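Local structure of 3-oxoacyl-[acyl-carrier-protein] synthase 2 (Rickettsia rickettsii, 4JGA) at residues R87-V99 and F154-V168. The protein probably catalyses the elongating condensation of fatty acid synthesis, joining malonyl units on acyl carrier protein to a growing acyl chain. Numbering follows the deposited sequence.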
loop_
_atom_site.group_PDB
_atom_site.type_symbol
_atom_site.label_atom_id
_atom_site.label_comp_id
_atom_site.label_asym_id
_atom_site.label_seq_id
_atom_site.Cartn_x
_atom_site.Cartn_y
_atom_site.Cartn_z
ATOM N N ARG A 87 23.934 -4.996 -0.717
ATOM C CA ARG A 87 22.693 -4.526 -1.311
ATOM C C ARG A 87 21.651 -4.120 -0.248
ATOM O O ARG A 87 20.977 -3.088 -0.377
ATOM C CB ARG A 87 22.117 -5.578 -2.259
ATOM C CG ARG A 87 20.660 -5.290 -2.615
ATOM C CD ARG A 87 20.000 -6.377 -3.447
ATOM N NE ARG A 87 19.756 -7.577 -2.645
ATOM C CZ ARG A 87 19.438 -8.760 -3.170
ATOM N NH1 ARG A 87 19.266 -8.887 -4.489
ATOM N NH2 ARG A 87 19.267 -9.807 -2.372
ATOM N N LEU A 88 21.502 -4.941 0.793
ATOM C CA LEU A 88 20.498 -4.681 1.797
ATOM C C LEU A 88 20.835 -3.375 2.512
ATOM O O LEU A 88 19.922 -2.624 2.902
ATOM C CB LEU A 88 20.381 -5.857 2.794
ATOM C CG LEU A 88 19.335 -5.705 3.904
ATOM C CD1 LEU A 88 17.971 -5.376 3.318
ATOM C CD2 LEU A 88 19.198 -6.947 4.782
ATOM N N SER A 89 22.137 -3.114 2.689
ATOM C CA SER A 89 22.571 -1.934 3.457
ATOM C C SER A 89 22.226 -0.606 2.743
ATOM O O SER A 89 22.113 0.417 3.394
ATOM C CB SER A 89 24.057 -1.972 3.774
ATOM O OG SER A 89 24.806 -1.823 2.593
ATOM N N LYS A 90 21.970 -0.657 1.437
ATOM C CA LYS A 90 21.569 0.524 0.662
ATOM C C LYS A 90 20.104 0.889 0.855
ATOM O O LYS A 90 19.696 1.988 0.520
ATOM C CB LYS A 90 21.765 0.263 -0.825
ATOM C CG LYS A 90 23.104 -0.333 -1.164
ATOM C CD LYS A 90 24.189 0.668 -0.979
ATOM C CE LYS A 90 25.466 0.072 -1.544
ATOM N NZ LYS A 90 26.584 0.823 -0.965
ATOM N N MET A 91 19.306 -0.066 1.344
ATOM C CA MET A 91 17.872 0.118 1.528
ATOM C C MET A 91 17.586 0.916 2.793
ATOM O O MET A 91 18.430 0.999 3.681
ATOM C CB MET A 91 17.176 -1.248 1.607
ATOM C CG MET A 91 17.529 -2.223 0.465
ATOM S SD MET A 91 17.186 -1.618 -1.197
ATOM C CE MET A 91 15.474 -1.888 -1.303
ATOM N N ASP A 92 16.403 1.530 2.856
ATOM C CA ASP A 92 15.958 2.205 4.058
ATOM C C ASP A 92 15.834 1.189 5.217
ATOM O O ASP A 92 15.532 0.004 5.014
ATOM C CB ASP A 92 14.611 2.887 3.842
ATOM C CG ASP A 92 14.251 3.839 4.970
ATOM O OD1 ASP A 92 14.765 4.997 4.933
ATOM O OD2 ASP A 92 13.518 3.423 5.915
ATOM N N LYS A 93 16.061 1.675 6.420
ATOM C CA LYS A 93 15.931 0.864 7.623
ATOM C C LYS A 93 14.594 0.175 7.798
ATOM O O LYS A 93 14.571 -0.893 8.376
ATOM C CB LYS A 93 16.216 1.696 8.872
ATOM C CG LYS A 93 17.697 1.880 9.080
ATOM C CD LYS A 93 18.006 3.147 9.835
ATOM C CE LYS A 93 17.622 3.063 11.281
ATOM N NZ LYS A 93 18.891 3.089 12.045
ATOM N N PHE A 94 13.486 0.749 7.307
ATOM C CA PHE A 94 12.212 0.025 7.404
ATOM C C PHE A 94 12.348 -1.312 6.703
ATOM O O PHE A 94 11.823 -2.303 7.182
ATOM C CB PHE A 94 10.972 0.809 6.942
ATOM C CG PHE A 94 10.675 0.708 5.467
ATOM C CD1 PHE A 94 11.277 1.577 4.569
ATOM C CD2 PHE A 94 9.772 -0.229 4.983
ATOM C CE1 PHE A 94 11.029 1.491 3.213
ATOM C CE2 PHE A 94 9.532 -0.329 3.637
ATOM C CZ PHE A 94 10.144 0.542 2.748
ATOM N N ILE A 95 13.116 -1.356 5.625
ATOM C CA ILE A 95 13.345 -2.597 4.892
ATOM C C ILE A 95 14.283 -3.534 5.694
ATOM O O ILE A 95 14.057 -4.742 5.731
ATOM C CB ILE A 95 13.854 -2.333 3.463
ATOM C CG1 ILE A 95 12.706 -1.719 2.650
ATOM C CG2 ILE A 95 14.366 -3.622 2.844
ATOM C CD1 ILE A 95 13.091 -1.110 1.315
ATOM N N HIS A 96 15.293 -2.975 6.363
ATOM C CA HIS A 96 16.174 -3.779 7.184
ATOM C C HIS A 96 15.341 -4.480 8.273
ATOM O O HIS A 96 15.485 -5.669 8.482
ATOM C CB HIS A 96 17.232 -2.966 7.895
ATOM C CG HIS A 96 18.164 -2.206 6.999
ATOM N ND1 HIS A 96 19.082 -1.310 7.505
ATOM C CD2 HIS A 96 18.274 -2.140 5.658
ATOM C CE1 HIS A 96 19.757 -0.763 6.508
ATOM N NE2 HIS A 96 19.278 -1.242 5.378
ATOM N N TYR A 97 14.504 -3.727 8.965
ATOM C CA TYR A 97 13.710 -4.282 10.037
ATOM C C TYR A 97 12.721 -5.330 9.500
ATOM O O TYR A 97 12.555 -6.392 10.091
ATOM C CB TYR A 97 12.941 -3.197 10.780
ATOM C CG TYR A 97 13.779 -2.118 11.427
ATOM C CD1 TYR A 97 15.117 -2.339 11.810
ATOM C CD2 TYR A 97 13.236 -0.862 11.670
ATOM C CE1 TYR A 97 15.863 -1.336 12.427
ATOM C CE2 TYR A 97 13.971 0.132 12.292
ATOM C CZ TYR A 97 15.281 -0.092 12.648
ATOM O OH TYR A 97 15.968 0.918 13.260
ATOM N N GLY A 98 12.087 -5.015 8.380
ATOM C CA GLY A 98 11.103 -5.892 7.723
ATOM C C GLY A 98 11.741 -7.209 7.293
ATOM O O GLY A 98 11.193 -8.271 7.535
ATOM N N VAL A 99 12.889 -7.140 6.663
ATOM C CA VAL A 99 13.570 -8.338 6.194
ATOM C C VAL A 99 14.007 -9.187 7.389
ATOM O O VAL A 99 13.888 -10.399 7.351
ATOM C CB VAL A 99 14.755 -7.995 5.286
ATOM C CG1 VAL A 99 15.550 -9.246 4.925
ATOM C CG2 VAL A 99 14.263 -7.348 3.991
ATOM N N PHE A 154 20.769 3.441 -6.051
ATOM C CA PHE A 154 19.857 2.673 -5.218
ATOM C C PHE A 154 18.687 3.489 -4.622
ATOM O O PHE A 154 17.822 2.915 -3.970
ATOM C CB PHE A 154 20.638 2.028 -4.072
ATOM C CG PHE A 154 21.502 0.916 -4.505
ATOM C CD1 PHE A 154 21.005 -0.381 -4.550
ATOM C CD2 PHE A 154 22.808 1.146 -4.868
ATOM C CE1 PHE A 154 21.817 -1.432 -4.942
ATOM C CE2 PHE A 154 23.628 0.113 -5.282
ATOM C CZ PHE A 154 23.139 -1.184 -5.317
ATOM N N PHE A 155 18.638 4.811 -4.859
ATOM C CA PHE A 155 17.645 5.661 -4.203
ATOM C C PHE A 155 16.179 5.193 -4.369
ATOM O O PHE A 155 15.454 5.020 -3.367
ATOM C CB PHE A 155 17.776 7.114 -4.661
ATOM C CG PHE A 155 16.676 7.998 -4.138
ATOM C CD1 PHE A 155 16.444 8.103 -2.762
ATOM C CD2 PHE A 155 15.816 8.667 -5.018
ATOM C CE1 PHE A 155 15.397 8.871 -2.286
ATOM C CE2 PHE A 155 14.783 9.451 -4.542
ATOM C CZ PHE A 155 14.563 9.561 -3.169
ATOM N N ILE A 156 15.743 4.968 -5.606
ATOM C CA ILE A 156 14.338 4.603 -5.829
ATOM C C ILE A 156 13.973 3.297 -5.130
ATOM O O ILE A 156 13.095 3.296 -4.259
ATOM C CB ILE A 156 13.958 4.595 -7.328
ATOM C CG1 ILE A 156 14.099 6.006 -7.920
ATOM C CG2 ILE A 156 12.542 4.073 -7.501
ATOM C CD1 ILE A 156 13.156 7.035 -7.321
ATOM N N PRO A 157 14.636 2.169 -5.473
ATOM C CA PRO A 157 14.237 0.933 -4.750
ATOM C C PRO A 157 14.388 1.023 -3.218
ATOM O O PRO A 157 13.595 0.422 -2.457
ATOM C CB PRO A 157 15.158 -0.159 -5.370
ATOM C CG PRO A 157 16.300 0.585 -5.986
ATOM C CD PRO A 157 15.687 1.895 -6.468
ATOM N N ALA A 158 15.398 1.755 -2.757
ATOM C CA ALA A 158 15.647 1.875 -1.321
ATOM C C ALA A 158 14.522 2.581 -0.581
ATOM O O ALA A 158 14.374 2.393 0.634
ATOM C CB ALA A 158 16.936 2.622 -1.081
ATOM N N SER A 159 13.759 3.382 -1.321
ATOM C CA SER A 159 12.690 4.211 -0.805
ATOM C C SER A 159 11.282 3.620 -1.025
ATOM O O SER A 159 10.305 4.117 -0.447
ATOM C CB SER A 159 12.691 5.571 -1.518
ATOM O OG SER A 159 13.902 6.290 -1.304
ATOM N N LEU A 160 11.146 2.602 -1.851
ATOM C CA LEU A 160 9.820 2.111 -2.209
ATOM C C LEU A 160 9.268 1.138 -1.183
ATOM O O LEU A 160 9.915 0.156 -0.829
ATOM C CB LEU A 160 9.868 1.426 -3.562
ATOM C CG LEU A 160 10.023 2.277 -4.810
ATOM C CD1 LEU A 160 10.151 1.384 -6.026
ATOM C CD2 LEU A 160 8.808 3.160 -4.981
ATOM N N ILE A 161 8.045 1.402 -0.725
ATOM C CA ILE A 161 7.396 0.505 0.260
ATOM C C ILE A 161 7.402 -0.959 -0.172
ATOM O O ILE A 161 7.641 -1.869 0.623
ATOM C CB ILE A 161 5.982 1.007 0.654
ATOM C CG1 ILE A 161 6.140 2.273 1.489
ATOM C CG2 ILE A 161 5.230 -0.046 1.471
ATOM C CD1 ILE A 161 4.865 3.004 1.854
ATOM N N ASN A 162 7.172 -1.193 -1.448
ATOM C CA ASN A 162 7.009 -2.551 -1.924
ATOM C C ASN A 162 8.315 -3.320 -2.093
ATOM O O ASN A 162 8.294 -4.526 -2.390
ATOM C CB ASN A 162 6.203 -2.582 -3.213
ATOM C CG ASN A 162 6.985 -2.082 -4.395
ATOM O OD1 ASN A 162 7.431 -0.925 -4.432
ATOM N ND2 ASN A 162 7.131 -2.925 -5.376
ATOM N N LEU A 163 9.444 -2.663 -1.865
ATOM C CA LEU A 163 10.708 -3.380 -1.961
ATOM C C LEU A 163 11.003 -4.244 -0.731
ATOM O O LEU A 163 11.954 -5.050 -0.739
ATOM C CB LEU A 163 11.854 -2.428 -2.322
ATOM C CG LEU A 163 12.235 -2.410 -3.808
ATOM C CD1 LEU A 163 12.930 -3.713 -4.168
ATOM C CD2 LEU A 163 11.050 -2.212 -4.724
ATOM N N LEU A 164 10.187 -4.103 0.311
ATOM C CA LEU A 164 10.268 -5.045 1.423
ATOM C C LEU A 164 9.745 -6.395 0.961
ATOM O O LEU A 164 10.477 -7.400 1.025
ATOM C CB LEU A 164 9.536 -4.530 2.627
ATOM C CG LEU A 164 9.310 -5.545 3.766
ATOM C CD1 LEU A 164 10.573 -6.236 4.268
ATOM C CD2 LEU A 164 8.660 -4.788 4.889
ATOM N N SER A 165 8.531 -6.406 0.401
ATOM C CA SER A 165 8.000 -7.619 -0.272
ATOM C C SER A 165 8.971 -8.091 -1.373
ATOM O O SER A 165 9.251 -9.283 -1.484
ATOM C CB SER A 165 6.602 -7.373 -0.885
ATOM O OG SER A 165 5.595 -7.314 0.110
ATOM N N GLY A 166 9.501 -7.149 -2.158
ATOM C CA GLY A 166 10.457 -7.498 -3.213
ATOM C C GLY A 166 11.668 -8.314 -2.715
ATOM O O GLY A 166 11.984 -9.358 -3.266
ATOM N N LEU A 167 12.341 -7.813 -1.680
ATOM C CA LEU A 167 13.548 -8.447 -1.186
ATOM C C LEU A 167 13.301 -9.775 -0.483
ATOM O O LEU A 167 14.113 -10.681 -0.628
ATOM C CB LEU A 167 14.364 -7.509 -0.288
ATOM C CG LEU A 167 15.130 -6.407 -1.037
ATOM C CD1 LEU A 167 15.935 -5.595 -0.024
ATOM C CD2 LEU A 167 16.065 -7.000 -2.059
ATOM N N VAL A 168 12.199 -9.896 0.246
ATOM C CA VAL A 168 11.863 -11.147 0.904
ATOM C C VAL A 168 11.525 -12.139 -0.192
ATOM O O VAL A 168 11.939 -13.285 -0.126
ATOM C CB VAL A 168 10.712 -10.989 1.889
ATOM C CG1 VAL A 168 10.291 -12.322 2.510
ATOM C CG2 VAL A 168 11.112 -10.016 2.993
#
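Phe154, just ahead of helix 155-159, lays one ring face against Lys90 at the edge of a helical packing in the thiolase fold of this ketoacyl synthase; Lys90 CG stands 3.8 Å from the ring centroid in a CH-pi contact only 7° off the normal. The short helix 155-159 then meets the turn that leads into helix 93-109. Pro157 and Ala158 receive the doubly bent Met91 chain, its SD lying against Ala158 and its CE against the Pro157 carbonyl. Ala158 O accepts the single hydrogen bond between the segments, from Asp92 N (3.1 Å). Asp92 thus bonds across the contact through its backbone, and it caps helix 93-109 through its side chain, OD2 accepting from Phe94 N. In the type I beta turn from Leu160 to Leu163, Leu160 O lies at the edge of the Phe94 ring, 3.6 Å from CZ. From here segments 93-99 and 163-168 cross at -44°, packing knobs-into-holes. Leu163 helps to line the hole for Ile95, while Leu164 is itself a knob among Phe94, Ile95, Gly98 and Val99. With chi1 at 168° the branch end of Leu164 turns toward helix 93-99, and CD1 comes to 3.4 Å from Gly98 C. Leu167, which also packs on Met292 of the second subunit, divides its branches: CD1 meets Met91 CG and Ile95 CG2, whereas CD2 sits over one face of the Arg87 guanidinium, 3.8 Å from Arg87 NE.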